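Local atomic coordinates of SusD/RagB family nutrient-binding outer membrane lipoprotein (Bacteroides vulgatus, PDB entry 4F7A), a protein that probably binds glycans, such as mucin O-glycans, at the outer membrane as a SusD-like lipoprotein, handing nutrients on for uptake. Residues 70-74 with 75-79; 268-271 with 272-276. All coordinates share one frame; numbering follows the deposited sequence.

Contact 1: 70-74 with 75-79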
# COMPACT_ATOMS: atom_id res chain seq x y z
N ASP A 70 11.96 -16.57 13.41
CA ASP A 70 13.01 -15.93 14.20
C ASP A 70 13.55 -14.69 13.46
O ASP A 70 14.56 -14.11 13.85
CB ASP A 70 14.14 -16.92 14.55
CG ASP A 70 14.81 -17.55 13.33
OD1 ASP A 70 14.40 -17.30 12.18
OD2 ASP A 70 15.75 -18.32 13.54
N LYS A 71 12.83 -14.28 12.44
CA LYS A 71 13.23 -13.13 11.64
C LYS A 71 12.23 -11.96 11.74
O LYS A 71 11.99 -11.45 12.85
CB LYS A 71 13.52 -13.59 10.20
CG LYS A 71 14.64 -14.66 10.14
CD LYS A 71 14.85 -15.21 8.73
CE LYS A 71 15.99 -16.21 8.69
NZ LYS A 71 15.73 -17.41 9.52
N ASN A 72 11.65 -11.52 10.62
CA ASN A 72 10.89 -10.28 10.57
C ASN A 72 9.71 -10.27 11.55
O ASN A 72 9.42 -9.24 12.15
CB ASN A 72 10.37 -9.98 9.16
CG ASN A 72 11.40 -9.30 8.29
OD1 ASN A 72 12.57 -9.25 8.62
ND2 ASN A 72 10.95 -8.76 7.13
N THR A 73 9.05 -11.42 11.70
CA THR A 73 7.87 -11.49 12.54
C THR A 73 8.15 -11.07 13.98
O THR A 73 7.27 -10.49 14.63
CB THR A 73 7.18 -12.89 12.45
OG1 THR A 73 5.88 -12.82 13.06
CG2 THR A 73 8.03 -14.01 13.11
N VAL A 74 9.35 -11.37 14.48
CA VAL A 74 9.77 -10.97 15.85
C VAL A 74 10.69 -9.75 15.82
O VAL A 74 11.44 -9.48 16.76
CB VAL A 74 10.43 -12.12 16.63
CG1 VAL A 74 9.43 -13.21 16.98
CG2 VAL A 74 11.69 -12.72 15.86
N TYR A 75 10.60 -8.98 14.74
CA TYR A 75 11.37 -7.76 14.59
C TYR A 75 12.90 -7.98 14.58
O TYR A 75 13.64 -7.04 14.87
CB TYR A 75 11.02 -6.69 15.64
CG TYR A 75 9.65 -6.04 15.56
CD1 TYR A 75 8.88 -6.05 14.39
CD2 TYR A 75 9.14 -5.38 16.65
CE1 TYR A 75 7.65 -5.41 14.33
CE2 TYR A 75 7.90 -4.74 16.61
CZ TYR A 75 7.17 -4.76 15.45
OH TYR A 75 5.96 -4.12 15.45
N ALA A 76 13.35 -9.20 14.28
CA ALA A 76 14.77 -9.46 14.01
C ALA A 76 14.90 -9.34 12.49
O ALA A 76 14.84 -10.32 11.76
CB ALA A 76 15.18 -10.84 14.51
N LEU A 77 15.02 -8.11 12.01
CA LEU A 77 14.79 -7.87 10.60
C LEU A 77 15.90 -8.51 9.76
O LEU A 77 17.07 -8.36 10.05
CB LEU A 77 14.71 -6.37 10.32
CG LEU A 77 13.58 -5.59 11.00
CD1 LEU A 77 13.56 -4.17 10.53
CD2 LEU A 77 12.20 -6.22 10.71
N GLU A 78 15.48 -9.24 8.73
CA GLU A 78 16.36 -9.92 7.81
C GLU A 78 16.80 -8.95 6.69
O GLU A 78 15.98 -8.52 5.87
CB GLU A 78 15.65 -11.15 7.25
CG GLU A 78 16.52 -12.07 6.41
CD GLU A 78 17.62 -12.76 7.20
OE1 GLU A 78 17.56 -12.82 8.45
OE2 GLU A 78 18.56 -13.24 6.54
N ALA A 79 18.09 -8.66 6.67
CA ALA A 79 18.70 -7.63 5.82
C ALA A 79 18.39 -7.84 4.34
O ALA A 79 18.11 -6.89 3.62
CB ALA A 79 20.24 -7.56 6.06
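Lys71 O takes two backbone bonds, from Val74 N and, at 3.0 Å, from Ala76 N, and the two donors come at it from opposite faces of its carbonyl plane. The 3-10 turn at 72-73 adds a bond from Tyr75 N to Asn72 O (2.9 Å), and Tyr75, at positive phi (62°), then swings the chain back past its own start. Asn72 ties the returning backbone: its OD1 receives Glu78 N at 2.9 Å, nearly straight at 168°, while Leu77 CD2 lies 3.7 Å from the same oxygen, the two side chains crossing at about a right angle. The amide's other end, ND2, bonds to Leu52 O, which fixes the flip of the group. This is a Schellman-type closure (6→1 plus 5→2) of the short 3-10 turn, set in the loop between strand 61-62 and helix 79-82, with Glu78 at the N-cap position of that helix. Lys71 runs alongside Glu78, with Lys71 CD 3.6 Å from Glu78 OE1. Only the last torsion (chi4 63°) bends Lys71 NZ round to Asp70 OD1, a 3.0 Å salt bridge on the syn side; NZ also bonds to Lys67 O. A methionine in place of Lys71 would probably leave the Asp70 carboxylate without its charged mate. Val74 CG2 rests 4.2 Å from Ala76 CB, and Tyr75 OH reaches Ile468 N.

Contact 2: 268-271 with 272-276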
# COMPACT_ATOMS: atom_id res chain seq x y z
N ALA A 268 -8.41 -11.23 11.27
CA ALA A 268 -9.39 -12.21 11.80
C ALA A 268 -10.22 -11.59 12.94
O ALA A 268 -11.43 -11.74 12.96
CB ALA A 268 -8.70 -13.47 12.29
N SER A 269 -9.57 -10.86 13.84
CA SER A 269 -10.28 -10.16 14.91
C SER A 269 -11.35 -9.20 14.37
O SER A 269 -12.49 -9.22 14.83
CB SER A 269 -9.30 -9.39 15.79
OG SER A 269 -10.00 -8.56 16.69
N VAL A 270 -10.95 -8.36 13.41
CA VAL A 270 -11.82 -7.37 12.83
C VAL A 270 -12.96 -8.00 12.03
O VAL A 270 -14.13 -7.69 12.25
CB VAL A 270 -11.01 -6.33 11.98
CG1 VAL A 270 -11.92 -5.45 11.19
CG2 VAL A 270 -10.08 -5.52 12.89
N LEU A 271 -12.64 -8.86 11.08
CA LEU A 271 -13.66 -9.36 10.20
C LEU A 271 -14.63 -10.31 10.92
O LEU A 271 -15.83 -10.29 10.64
CB LEU A 271 -13.01 -10.01 8.97
CG LEU A 271 -12.21 -9.10 8.02
CD1 LEU A 271 -11.62 -9.92 6.83
CD2 LEU A 271 -13.03 -7.95 7.50
N ASN A 272 -14.14 -11.10 11.87
CA ASN A 272 -15.04 -11.94 12.67
C ASN A 272 -15.96 -11.08 13.55
O ASN A 272 -17.16 -11.29 13.59
CB ASN A 272 -14.29 -12.90 13.60
CG ASN A 272 -13.77 -14.13 12.87
OD1 ASN A 272 -14.52 -14.78 12.15
ND2 ASN A 272 -12.50 -14.50 13.12
N GLY A 273 -15.39 -10.13 14.27
CA GLY A 273 -16.21 -9.33 15.20
C GLY A 273 -17.24 -8.45 14.51
O GLY A 273 -18.34 -8.26 15.01
N TYR A 274 -16.88 -7.92 13.34
CA TYR A 274 -17.81 -7.13 12.53
C TYR A 274 -18.81 -7.98 11.73
O TYR A 274 -19.67 -7.44 11.05
CB TYR A 274 -17.01 -6.24 11.58
CG TYR A 274 -16.27 -5.06 12.17
CD1 TYR A 274 -16.47 -4.64 13.48
CD2 TYR A 274 -15.38 -4.32 11.39
CE1 TYR A 274 -15.79 -3.55 13.99
CE2 TYR A 274 -14.70 -3.24 11.88
CZ TYR A 274 -14.93 -2.84 13.19
OH TYR A 274 -14.30 -1.74 13.70
N GLU A 275 -18.67 -9.31 11.80
CA GLU A 275 -19.48 -10.24 11.01
C GLU A 275 -19.47 -9.79 9.57
O GLU A 275 -20.50 -9.66 8.92
CB GLU A 275 -20.91 -10.37 11.59
CG GLU A 275 -20.88 -10.94 13.02
CD GLU A 275 -22.25 -11.34 13.56
OE1 GLU A 275 -23.20 -10.55 13.46
OE2 GLU A 275 -22.36 -12.44 14.11
N ASP A 276 -18.26 -9.54 9.08
CA ASP A 276 -18.08 -8.83 7.83
C ASP A 276 -18.27 -9.80 6.67
O ASP A 276 -17.61 -10.84 6.62
CB ASP A 276 -16.68 -8.21 7.81
CG ASP A 276 -16.50 -7.17 6.76
OD1 ASP A 276 -16.78 -7.47 5.56
OD2 ASP A 276 -16.05 -6.06 7.12
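Ala268 opens the last turns of helix 265-273 by accepting Asn272 N at its carbonyl oxygen, 3.0 Å away. The Asn272 side chain folds back over the same carbonyl: with CG beside the backbone N (chi1 -79°), CG and ND2 are laid by that oxygen, and Asn272 ND2 comes to 3.0 Å from Ala268 O. Ser269 keeps the helical pattern going, its O receiving Gly273 N at 3.1 Å. Val270 O takes Tyr274 N at 3.0 Å, and the two side chains run side by side in the same direction. Val270 CG1, anti to the valine's own N (chi1 170°), lies 3.6 Å from Tyr274 CE2 and equally near CD2; it sits above the ring plane beside the CD2-CE2 bond, off the ring centre. The polar ends along this turn are bonded to other parts of the chain: Ser269 OG to Thr387 O, Asn272 ND2 to Tyr295 O and Tyr274 OH to Thr406 O. Leu271 brings the helix to its close. Its O accepts Asp276 N at 3.0 Å, in the carbonyl plane and almost straight (176°), and with Glu275 at positive phi and its N bonded to Asn272 O the chain makes a Schellman motif, turning out of the helix toward helix 279-282. Beyond that bond, Leu271 CD2 packs 3.6 Å from Asp276 CG, a methyl over the flat face of the carboxylate. That carboxylate caps a backbone N just past the segment and is held by Arg278 in a salt bridge through OD2, while Ile429 of helix 416-431 touches Val270, Leu271 and Asp276 alike.

How the contacts relate
Contacts 1 and 2 are separate local structures, their centres 28 Å apart and their nearest atoms about 14 Å, and they share no helix or strand. Each sits at a helix end, but at different ends: 70-79 leads into helix 79-82, whereas 268-276 closes helix 265-273. Contact 2 is the more buried, packed against helices 279-282 and 416-431; contact 1 is only partly buried, with Lys71 and Glu78 on its more open side. Both turn at a positive-phi residue under a 6→1 backbone bond. To this contact 1 adds a side-chain amide bonded to backbone and a salt bridge within its first segment; contact 2 adds helical bonds and apolar packing, its carboxylate paired outside the segments.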